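Local coordinates for protein glycosyl transferase (Staphylococcus aureus, PDB 5TZJ) that belongs to the family 2 glycosyl transferases, with a mixed beta sheet flanked by helices, and binds uridine-diphosphate-N-acetylglucosamine, at residues A[113-118]-A[155-160]; A[160-165]-A[183-188]; A[34-39]-A[58-63]. One frame throughout, in Å; residues are numbered along the deposited sequence.

Interaction 1 of 3, residues A[113-118]-A[155-160]; sequences SDVLLI and KIYRTA
Asp114 has CG beside its own backbone N (chi1 -62°), while Arg158 runs out with CG anti to N (-175°) and then bends at chi3, which brings NE round to the carboxylate. The resulting salt bridge, Arg158 NE to Asp114 OD1, is 3.0 Å long. The nitrogen comes to the anti side of OD1, tilted somewhat out of the carboxylate plane, and the carboxylate and guanidinium planes stand 80° apart. Beyond it, Arg158 NH2 makes a weak hydrogen bond to Ser113 O. The other carboxylate oxygen, OD2, accepts from the backbone N of Asn190 and of Arg191, so both oxygens of the aspartate are held. The salt bridge lies at the end of the antiparallel pairing of 115-118 with 156-158 inside the mixed sheet of the transferase domain, where Arg158 N donates to Asp114 O at 2.8 Å; Arg158 is also the N-cap residue of helix 159-164. Further along, Leu116 and Ile156 form a hydrogen-bonded pair, with Leu116 N to Ile156 O at 2.7 Å and Ile156 N to Leu116 O at 3.0 Å. Their CB atoms touch at 4.0 Å on the face covered by helix 100-111. On the opposite face Val115 CG2 lies 4.1 Å from Tyr157 CD1, the two side chains running alongside each other, and Tyr157 OH reaches on to Thr182 OG1.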
loop_
_atom_site.group_PDB
_atom_site.type_symbol
_atom_site.label_atom_id
_atom_site.label_comp_id
_atom_site.label_asym_id
_atom_site.label_seq_id
_atom_site.Cartn_x
_atom_site.Cartn_y
_atom_site.Cartn_z
ATOM N N SER A 113 1.360 17.440 -11.042
ATOM C CA SER A 113 1.631 16.164 -10.386
ATOM C C SER A 113 1.196 14.990 -11.261
ATOM O O SER A 113 0.199 15.057 -11.980
ATOM C CB SER A 113 0.896 16.100 -9.038
ATOM O OG SER A 113 0.965 17.342 -8.339
ATOM N N ASP A 114 1.946 13.889 -11.180
ATOM C CA ASP A 114 1.495 12.616 -11.735
ATOM C C ASP A 114 0.826 11.741 -10.710
ATOM O O ASP A 114 -0.040 10.931 -11.072
ATOM C CB ASP A 114 2.663 11.843 -12.347
ATOM C CG ASP A 114 3.278 12.601 -13.493
ATOM O OD1 ASP A 114 2.506 13.319 -14.191
ATOM O OD2 ASP A 114 4.513 12.507 -13.664
ATOM N N VAL A 115 1.230 11.892 -9.453
ATOM C CA VAL A 115 0.644 11.205 -8.313
ATOM C C VAL A 115 0.486 12.252 -7.227
ATOM O O VAL A 115 1.453 12.947 -6.890
ATOM C CB VAL A 115 1.534 10.022 -7.842
ATOM C CG1 VAL A 115 1.056 9.418 -6.527
ATOM C CG2 VAL A 115 1.632 8.973 -8.933
ATOM N N LEU A 116 -0.722 12.397 -6.690
ATOM C CA LEU A 116 -0.961 13.381 -5.634
ATOM C C LEU A 116 -1.429 12.635 -4.393
ATOM O O LEU A 116 -2.519 12.056 -4.385
ATOM C CB LEU A 116 -1.983 14.440 -6.057
ATOM C CG LEU A 116 -2.410 15.519 -5.050
ATOM C CD1 LEU A 116 -1.227 16.356 -4.437
ATOM C CD2 LEU A 116 -3.397 16.465 -5.679
ATOM N N LEU A 117 -0.610 12.657 -3.356
ATOM C CA LEU A 117 -1.015 12.140 -2.059
ATOM C C LEU A 117 -1.894 13.185 -1.405
ATOM O O LEU A 117 -1.592 14.377 -1.480
ATOM C CB LEU A 117 0.215 11.852 -1.174
ATOM C CG LEU A 117 0.964 10.546 -1.475
ATOM C CD1 LEU A 117 1.836 10.655 -2.713
ATOM C CD2 LEU A 117 1.775 10.040 -0.275
ATOM N N ILE A 118 -2.970 12.745 -0.747
ATOM C CA ILE A 118 -3.862 13.665 -0.052
ATOM C C ILE A 118 -4.007 13.216 1.392
ATOM O O ILE A 118 -4.105 12.016 1.675
ATOM C CB ILE A 118 -5.225 13.771 -0.746
ATOM C CG1 ILE A 118 -5.869 12.378 -0.888
ATOM C CG2 ILE A 118 -5.083 14.499 -2.083
ATOM C CD1 ILE A 118 -7.286 12.469 -1.473
ATOM N N LYS A 155 -5.316 7.736 -3.232
ATOM C CA LYS A 155 -4.529 8.848 -3.736
ATOM C C LYS A 155 -5.072 9.199 -5.116
ATOM O O LYS A 155 -5.913 8.488 -5.684
ATOM C CB LYS A 155 -3.037 8.488 -3.827
ATOM C CG LYS A 155 -2.452 7.891 -2.506
ATOM C CD LYS A 155 -1.090 7.219 -2.749
ATOM C CE LYS A 155 -0.352 6.921 -1.406
ATOM N NZ LYS A 155 -1.143 6.002 -0.563
ATOM N N ILE A 156 -4.563 10.295 -5.665
ATOM C CA ILE A 156 -4.915 10.734 -7.000
ATOM C C ILE A 156 -3.776 10.382 -7.944
ATOM O O ILE A 156 -2.595 10.722 -7.683
ATOM C CB ILE A 156 -5.220 12.243 -7.003
ATOM C CG1 ILE A 156 -6.447 12.491 -6.116
ATOM C CG2 ILE A 156 -5.460 12.783 -8.439
ATOM C CD1 ILE A 156 -6.858 13.967 -6.054
ATOM N N TYR A 157 -4.128 9.724 -9.062
ATOM C CA TYR A 157 -3.149 9.277 -10.049
ATOM C C TYR A 157 -3.532 9.792 -11.424
ATOM O O TYR A 157 -4.707 9.748 -11.798
ATOM C CB TYR A 157 -3.061 7.790 -10.136
ATOM C CG TYR A 157 -2.862 7.051 -8.830
ATOM C CD1 TYR A 157 -1.627 6.464 -8.551
ATOM C CD2 TYR A 157 -3.894 6.910 -7.889
ATOM C CE1 TYR A 157 -1.419 5.762 -7.386
ATOM C CE2 TYR A 157 -3.688 6.194 -6.696
ATOM C CZ TYR A 157 -2.451 5.610 -6.469
ATOM O OH TYR A 157 -2.188 4.885 -5.325
ATOM N N ARG A 158 -2.535 10.245 -12.198
ATOM C CA ARG A 158 -2.829 10.646 -13.567
ATOM C C ARG A 158 -3.230 9.408 -14.353
ATOM O O ARG A 158 -2.521 8.396 -14.316
ATOM C CB ARG A 158 -1.627 11.317 -14.222
ATOM C CG ARG A 158 -1.928 11.864 -15.645
ATOM C CD ARG A 158 -0.645 12.435 -16.243
ATOM N NE ARG A 158 -0.165 13.574 -15.463
ATOM C CZ ARG A 158 -0.583 14.835 -15.649
ATOM N NH1 ARG A 158 -1.496 15.104 -16.580
ATOM N NH2 ARG A 158 -0.100 15.824 -14.895
ATOM N N THR A 159 -4.369 9.484 -15.057
ATOM C CA THR A 159 -4.900 8.285 -15.705
ATOM C C THR A 159 -3.927 7.740 -16.757
ATOM O O THR A 159 -3.700 6.524 -16.834
ATOM C CB THR A 159 -6.282 8.593 -16.305
ATOM O OG1 THR A 159 -7.132 9.122 -15.272
ATOM C CG2 THR A 159 -6.928 7.326 -16.917
ATOM N N ALA A 160 -3.310 8.624 -17.547
ATOM C CA ALA A 160 -2.325 8.172 -18.533
ATOM C C ALA A 160 -1.086 7.559 -17.884
ATOM O O ALA A 160 -0.415 6.718 -18.508
ATOM C CB ALA A 160 -1.912 9.329 -19.442
#

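Interaction 2 of 3, residues A[160-165]-A[183-188]; sequences ALLKDN and MKAYLN
Two helices of the transferase domain, 159-164 and 177-188, cross steeply here, their short segments 102° apart with axes 10.1 Å from each other at closest approach. The inner part of the crossing is apolar. Leu161 extends its two methyls over the second helix: CD1 reaches the last turn, 3.7 Å from Asn188 CB, while CD2 lies 4.1 Å from Ala185 CB. That same alanine methyl is met by Leu162 CD2 at 4.1 Å, so the small residue sits against both leucines. On the more exposed side of the crossing the amides of Asn165 and Asn188 lie one over the other, running in opposing senses, with their planes 24° apart. Asn165 OD1 and Asn188 OD1, both acceptors, are 3.4 Å apart and do not bond. Each amide is instead tied back to its own helix. Asn165 ND2 donates to a lone pair of Leu161 O, in the plane of that carbonyl, at 2.8 Å; Asn188 ND2 donates to Lys184 O, whose opposite face takes Asn188 N. Beneath the crossing lies the sheet, with Leu161 on Val115 of strand 115-122, and Leu162 and Ala185 on Tyr157 of strand 156-158; helix 218-233 packs against Met183, Lys184 and Leu187.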
loop_
_atom_site.group_PDB
_atom_site.type_symbol
_atom_site.label_atom_id
_atom_site.label_comp_id
_atom_site.label_asym_id
_atom_site.label_seq_id
_atom_site.Cartn_x
_atom_site.Cartn_y
_atom_site.Cartn_z
ATOM N N ALA A 160 -3.310 8.624 -17.547
ATOM C CA ALA A 160 -2.325 8.172 -18.533
ATOM C C ALA A 160 -1.086 7.559 -17.884
ATOM O O ALA A 160 -0.415 6.718 -18.508
ATOM C CB ALA A 160 -1.912 9.329 -19.442
ATOM N N LEU A 161 -0.732 7.972 -16.660
ATOM C CA LEU A 161 0.416 7.325 -16.022
ATOM C C LEU A 161 0.135 5.857 -15.807
ATOM O O LEU A 161 0.990 5.001 -16.067
ATOM C CB LEU A 161 0.764 7.987 -14.689
ATOM C CG LEU A 161 1.762 7.178 -13.851
ATOM C CD1 LEU A 161 3.215 7.451 -14.291
ATOM C CD2 LEU A 161 1.556 7.512 -12.409
ATOM N N LEU A 162 -1.072 5.548 -15.351
ATOM C CA LEU A 162 -1.465 4.166 -15.119
ATOM C C LEU A 162 -1.593 3.410 -16.432
ATOM O O LEU A 162 -1.046 2.311 -16.590
ATOM C CB LEU A 162 -2.784 4.139 -14.324
ATOM C CG LEU A 162 -2.721 4.828 -12.931
ATOM C CD1 LEU A 162 -4.083 4.730 -12.182
ATOM C CD2 LEU A 162 -1.557 4.242 -12.040
ATOM N N LYS A 163 -2.281 3.994 -17.396
ATOM C CA LYS A 163 -2.615 3.214 -18.582
ATOM C C LYS A 163 -1.427 3.093 -19.531
ATOM O O LYS A 163 -1.199 2.012 -20.084
ATOM C CB LYS A 163 -3.845 3.811 -19.285
ATOM C CG LYS A 163 -5.108 3.619 -18.455
ATOM C CD LYS A 163 -6.393 4.038 -19.205
ATOM C CE LYS A 163 -7.608 3.710 -18.343
ATOM N NZ LYS A 163 -8.885 4.315 -18.835
ATOM N N ASP A 164 -0.624 4.164 -19.690
ATOM C CA ASP A 164 0.514 4.103 -20.610
ATOM C C ASP A 164 1.546 3.096 -20.148
ATOM O O ASP A 164 2.258 2.531 -20.976
ATOM C CB ASP A 164 1.184 5.467 -20.767
ATOM C CG ASP A 164 0.276 6.489 -21.420
ATOM O OD1 ASP A 164 -0.800 6.097 -21.930
ATOM O OD2 ASP A 164 0.646 7.685 -21.435
ATOM N N ASN A 165 1.641 2.862 -18.839
ATOM C CA ASN A 165 2.612 1.925 -18.273
ATOM C C ASN A 165 1.988 0.620 -17.836
ATOM O O ASN A 165 2.647 -0.164 -17.143
ATOM C CB ASN A 165 3.331 2.564 -17.094
ATOM C CG ASN A 165 4.112 3.759 -17.517
ATOM O OD1 ASN A 165 5.138 3.618 -18.195
ATOM N ND2 ASN A 165 3.584 4.956 -17.226
ATOM N N MET A 183 3.481 1.190 -5.840
ATOM C CA MET A 183 4.930 1.244 -6.054
ATOM C C MET A 183 5.244 1.437 -7.529
ATOM O O MET A 183 6.136 2.228 -7.884
ATOM C CB MET A 183 5.626 -0.027 -5.516
ATOM C CG MET A 183 5.933 0.008 -4.048
ATOM S SD MET A 183 7.114 1.308 -3.525
ATOM C CE MET A 183 8.369 1.178 -4.798
ATOM N N LYS A 184 4.520 0.724 -8.401
ATOM C CA LYS A 184 4.626 0.950 -9.842
ATOM C C LYS A 184 4.309 2.402 -10.196
ATOM O O LYS A 184 5.011 3.025 -11.005
ATOM C CB LYS A 184 3.670 0.015 -10.611
ATOM C CG LYS A 184 4.146 -1.441 -10.807
ATOM C CD LYS A 184 3.040 -2.312 -11.484
ATOM C CE LYS A 184 3.483 -3.778 -11.723
ATOM N NZ LYS A 184 2.420 -4.683 -12.302
ATOM N N ALA A 185 3.235 2.948 -9.628
ATOM C CA ALA A 185 2.882 4.331 -9.966
ATOM C C ALA A 185 3.965 5.282 -9.467
ATOM O O ALA A 185 4.333 6.235 -10.161
ATOM C CB ALA A 185 1.530 4.712 -9.359
ATOM N N TYR A 186 4.505 5.023 -8.270
ATOM C CA TYR A 186 5.609 5.858 -7.783
ATOM C C TYR A 186 6.811 5.766 -8.714
ATOM O O TYR A 186 7.424 6.788 -9.076
ATOM C CB TYR A 186 6.022 5.430 -6.378
ATOM C CG TYR A 186 5.122 5.820 -5.210
ATOM C CD1 TYR A 186 4.256 6.876 -5.287
ATOM C CD2 TYR A 186 5.204 5.118 -3.997
ATOM C CE1 TYR A 186 3.458 7.235 -4.155
ATOM C CE2 TYR A 186 4.460 5.468 -2.875
ATOM C CZ TYR A 186 3.577 6.531 -2.962
ATOM O OH TYR A 186 2.823 6.838 -1.849
ATOM N N LEU A 187 7.190 4.541 -9.088
ATOM C CA LEU A 187 8.396 4.339 -9.890
ATOM C C LEU A 187 8.305 4.998 -11.283
ATOM O O LEU A 187 9.330 5.375 -11.859
ATOM C CB LEU A 187 8.678 2.840 -10.008
ATOM C CG LEU A 187 9.263 2.112 -8.769
ATOM C CD1 LEU A 187 9.186 0.591 -8.919
ATOM C CD2 LEU A 187 10.726 2.544 -8.435
ATOM N N ASN A 188 7.107 5.130 -11.849
ATOM C CA ASN A 188 6.945 5.662 -13.195
ATOM C C ASN A 188 6.622 7.149 -13.250
ATOM O O ASN A 188 6.669 7.732 -14.338
ATOM C CB ASN A 188 5.827 4.897 -13.934
ATOM C CG ASN A 188 6.288 3.536 -14.386
ATOM O OD1 ASN A 188 7.018 3.411 -15.379
ATOM N ND2 ASN A 188 5.899 2.506 -13.649
#

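Interaction 3 of 3, residues A[34-39]-A[58-63]; sequences EVVVVD and NLKVSQ
Strands 34-39 and 59-63 run parallel, 13° apart in direction and 4.7 Å between axes, joined by a ladder of five backbone hydrogen bonds that begins with Val35 N to Asn58 O and ends with Asp39 N to Ser62 O. They are the two strands of a beta-alpha-beta unit, connected through helix 46-51, in the GT-A-type, Rossmann-like alpha/beta fold of family 2 glycosyl transferases. Within the unit, Val37 donates and accepts in turn: its N bonds Lys60 O at 2.8 Å and its O accepts from Ser62 N at 3.1 Å. A water also donates to Val37 O and lies 3.0 Å from Ser62 OG, bridging the backbone to that hydroxyl.

On the face of Val36 and Val38, helix 72-81 covers the valines. Near the start of the two strands a salt bridge links them: Lys60 NZ approaches Glu34 OE1 at 2.7 Å, on the syn side and tilted out of the carboxylate plane. Glu34 CG sits between its backbone N and carbonyl carbon (chi1 72°), while the lysine chain runs extended across to it. Both ends have further partners: Glu34 OE2 accepts from Ser4 OG and Glu83 N, and Lys60 NZ also forms a salt bridge with Glu83 OE1 and a hydrogen bond to Gln81 O, so the ammonium is shared between two carboxylates.

On the face of Val37 and Val61, where Leu47 of helix 46-51 packs on Val61, Asp39 and Gln63 run alongside each other. Asp39 OD1 is taken by Ser42 OG and Thr9 OG1. Its other oxygen, OD2, accepts from Gln63 NE2 at 2.8 Å, a nearly straight bond (175°) that arrives from above the carboxylate plane, yet lies in the plane of the glutamine amide.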
loop_
_atom_site.group_PDB
_atom_site.type_symbol
_atom_site.label_atom_id
_atom_site.label_comp_id
_atom_site.label_asym_id
_atom_site.label_seq_id
_atom_site.Cartn_x
_atom_site.Cartn_y
_atom_site.Cartn_z
ATOM N N GLU A 34 -16.675 12.076 -12.645
ATOM C CA GLU A 34 -17.561 10.943 -12.776
ATOM C C GLU A 34 -17.256 10.009 -11.620
ATOM O O GLU A 34 -16.151 10.052 -11.062
ATOM C CB GLU A 34 -17.358 10.216 -14.111
ATOM C CG GLU A 34 -16.047 9.421 -14.214
ATOM C CD GLU A 34 -15.904 8.738 -15.562
ATOM O OE1 GLU A 34 -16.873 8.778 -16.348
ATOM O OE2 GLU A 34 -14.831 8.172 -15.855
ATOM N N VAL A 35 -18.246 9.202 -11.238
ATOM C CA VAL A 35 -18.094 8.241 -10.161
ATOM C C VAL A 35 -18.282 6.881 -10.789
ATOM O O VAL A 35 -19.355 6.603 -11.338
ATOM C CB VAL A 35 -19.109 8.475 -9.027
ATOM C CG1 VAL A 35 -18.891 7.444 -7.870
ATOM C CG2 VAL A 35 -19.045 9.883 -8.542
ATOM N N VAL A 36 -17.247 6.050 -10.743
ATOM C CA VAL A 36 -17.255 4.754 -11.406
ATOM C C VAL A 36 -17.348 3.705 -10.320
ATOM O O VAL A 36 -16.378 3.452 -9.588
ATOM C CB VAL A 36 -16.020 4.530 -12.284
ATOM C CG1 VAL A 36 -16.186 3.221 -13.101
ATOM C CG2 VAL A 36 -15.767 5.756 -13.167
ATOM N N VAL A 37 -18.522 3.113 -10.215
ATOM C CA VAL A 37 -18.837 2.133 -9.196
ATOM C C VAL A 37 -18.836 0.779 -9.874
ATOM O O VAL A 37 -19.633 0.550 -10.809
ATOM C CB VAL A 37 -20.201 2.426 -8.536
ATOM C CG1 VAL A 37 -20.566 1.290 -7.525
ATOM C CG2 VAL A 37 -20.178 3.798 -7.851
ATOM N N VAL A 38 -17.964 -0.119 -9.406
ATOM C CA VAL A 38 -17.994 -1.504 -9.835
ATOM C C VAL A 38 -18.312 -2.379 -8.628
ATOM O O VAL A 38 -17.555 -2.426 -7.651
ATOM C CB VAL A 38 -16.688 -1.937 -10.503
ATOM C CG1 VAL A 38 -16.817 -3.428 -10.975
ATOM C CG2 VAL A 38 -16.413 -1.023 -11.646
ATOM N N ASP A 39 -19.430 -3.094 -8.708
ATOM C CA ASP A 39 -19.917 -3.869 -7.582
ATOM C C ASP A 39 -19.435 -5.308 -7.727
ATOM O O ASP A 39 -19.687 -5.963 -8.754
ATOM C CB ASP A 39 -21.455 -3.821 -7.503
ATOM C CG ASP A 39 -21.984 -4.629 -6.338
ATOM O OD1 ASP A 39 -21.884 -4.138 -5.173
ATOM O OD2 ASP A 39 -22.463 -5.761 -6.584
ATOM N N ASN A 58 -22.526 12.260 -11.960
ATOM C CA ASN A 58 -22.151 11.625 -13.219
ATOM C C ASN A 58 -21.759 10.186 -12.899
ATOM O O ASN A 58 -20.653 9.921 -12.438
ATOM C CB ASN A 58 -20.993 12.388 -13.844
ATOM C CG ASN A 58 -20.827 12.090 -15.296
ATOM O OD1 ASN A 58 -21.574 11.290 -15.853
ATOM N ND2 ASN A 58 -19.874 12.765 -15.942
ATOM N N LEU A 59 -22.647 9.242 -13.133
ATOM C CA LEU A 59 -22.523 7.942 -12.492
ATOM C C LEU A 59 -22.311 6.853 -13.539
ATOM O O LEU A 59 -22.989 6.832 -14.567
ATOM C CB LEU A 59 -23.778 7.701 -11.665
ATOM C CG LEU A 59 -23.758 6.803 -10.446
ATOM C CD1 LEU A 59 -25.115 6.750 -9.721
ATOM C CD2 LEU A 59 -23.405 5.492 -10.926
ATOM N N LYS A 60 -21.356 5.958 -13.288
ATOM C CA LYS A 60 -21.206 4.736 -14.065
ATOM C C LYS A 60 -21.267 3.557 -13.099
ATOM O O LYS A 60 -20.454 3.478 -12.172
ATOM C CB LYS A 60 -19.878 4.717 -14.838
ATOM C CG LYS A 60 -19.792 5.638 -16.027
ATOM C CD LYS A 60 -18.386 5.553 -16.624
ATOM C CE LYS A 60 -18.256 6.439 -17.863
ATOM N NZ LYS A 60 -16.824 6.802 -18.136
ATOM N N VAL A 61 -22.213 2.645 -13.316
ATOM C CA VAL A 61 -22.400 1.464 -12.467
ATOM C C VAL A 61 -22.276 0.211 -13.322
ATOM O O VAL A 61 -22.910 0.097 -14.382
ATOM C CB VAL A 61 -23.785 1.451 -11.766
ATOM C CG1 VAL A 61 -23.972 0.201 -10.903
ATOM C CG2 VAL A 61 -23.957 2.627 -10.920
ATOM N N SER A 62 -21.525 -0.764 -12.824
ATOM C CA SER A 62 -21.640 -2.093 -13.382
ATOM C C SER A 62 -21.392 -3.072 -12.247
ATOM O O SER A 62 -21.006 -2.682 -11.136
ATOM C CB SER A 62 -20.665 -2.297 -14.536
ATOM O OG SER A 62 -19.339 -2.202 -14.062
ATOM N N GLN A 63 -21.647 -4.351 -12.525
ATOM C CA GLN A 63 -21.540 -5.364 -11.490
ATOM C C GLN A 63 -20.938 -6.625 -12.077
ATOM O O GLN A 63 -21.375 -7.083 -13.140
ATOM C CB GLN A 63 -22.919 -5.668 -10.880
ATOM C CG GLN A 63 -22.949 -6.826 -9.882
ATOM C CD GLN A 63 -24.363 -7.099 -9.386
ATOM O OE1 GLN A 63 -25.224 -7.560 -10.150
ATOM N NE2 GLN A 63 -24.622 -6.805 -8.110
HETATM O O HOH W 1 -19.033 0.780 -13.876
#

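How the interactions relate
Interactions 1 and 2 adjoin, with centres 10 Å apart; they share Ala160 and helix 159-164, so the strand that pairs in the first leads straight into the helix that crosses in the second. Tyr157 CD1 packs on Ala185 CB at 3.7 Å, and Val115 CG2 on Leu161 CD2 at 3.8 Å. Interaction 3 stands about 20 Å from interaction 1 between centres, in the same sheet, without touching it. Both sheet contacts pair a backbone ladder, antiparallel in interaction 1 and parallel in interaction 3, with a salt bridge, whereas interaction 2 has no hydrogen bond between its segments. Interaction 1 is almost wholly buried, interaction 3 partly; interaction 2 is buried at its leucines and Ala185 but surfaces at Asn165.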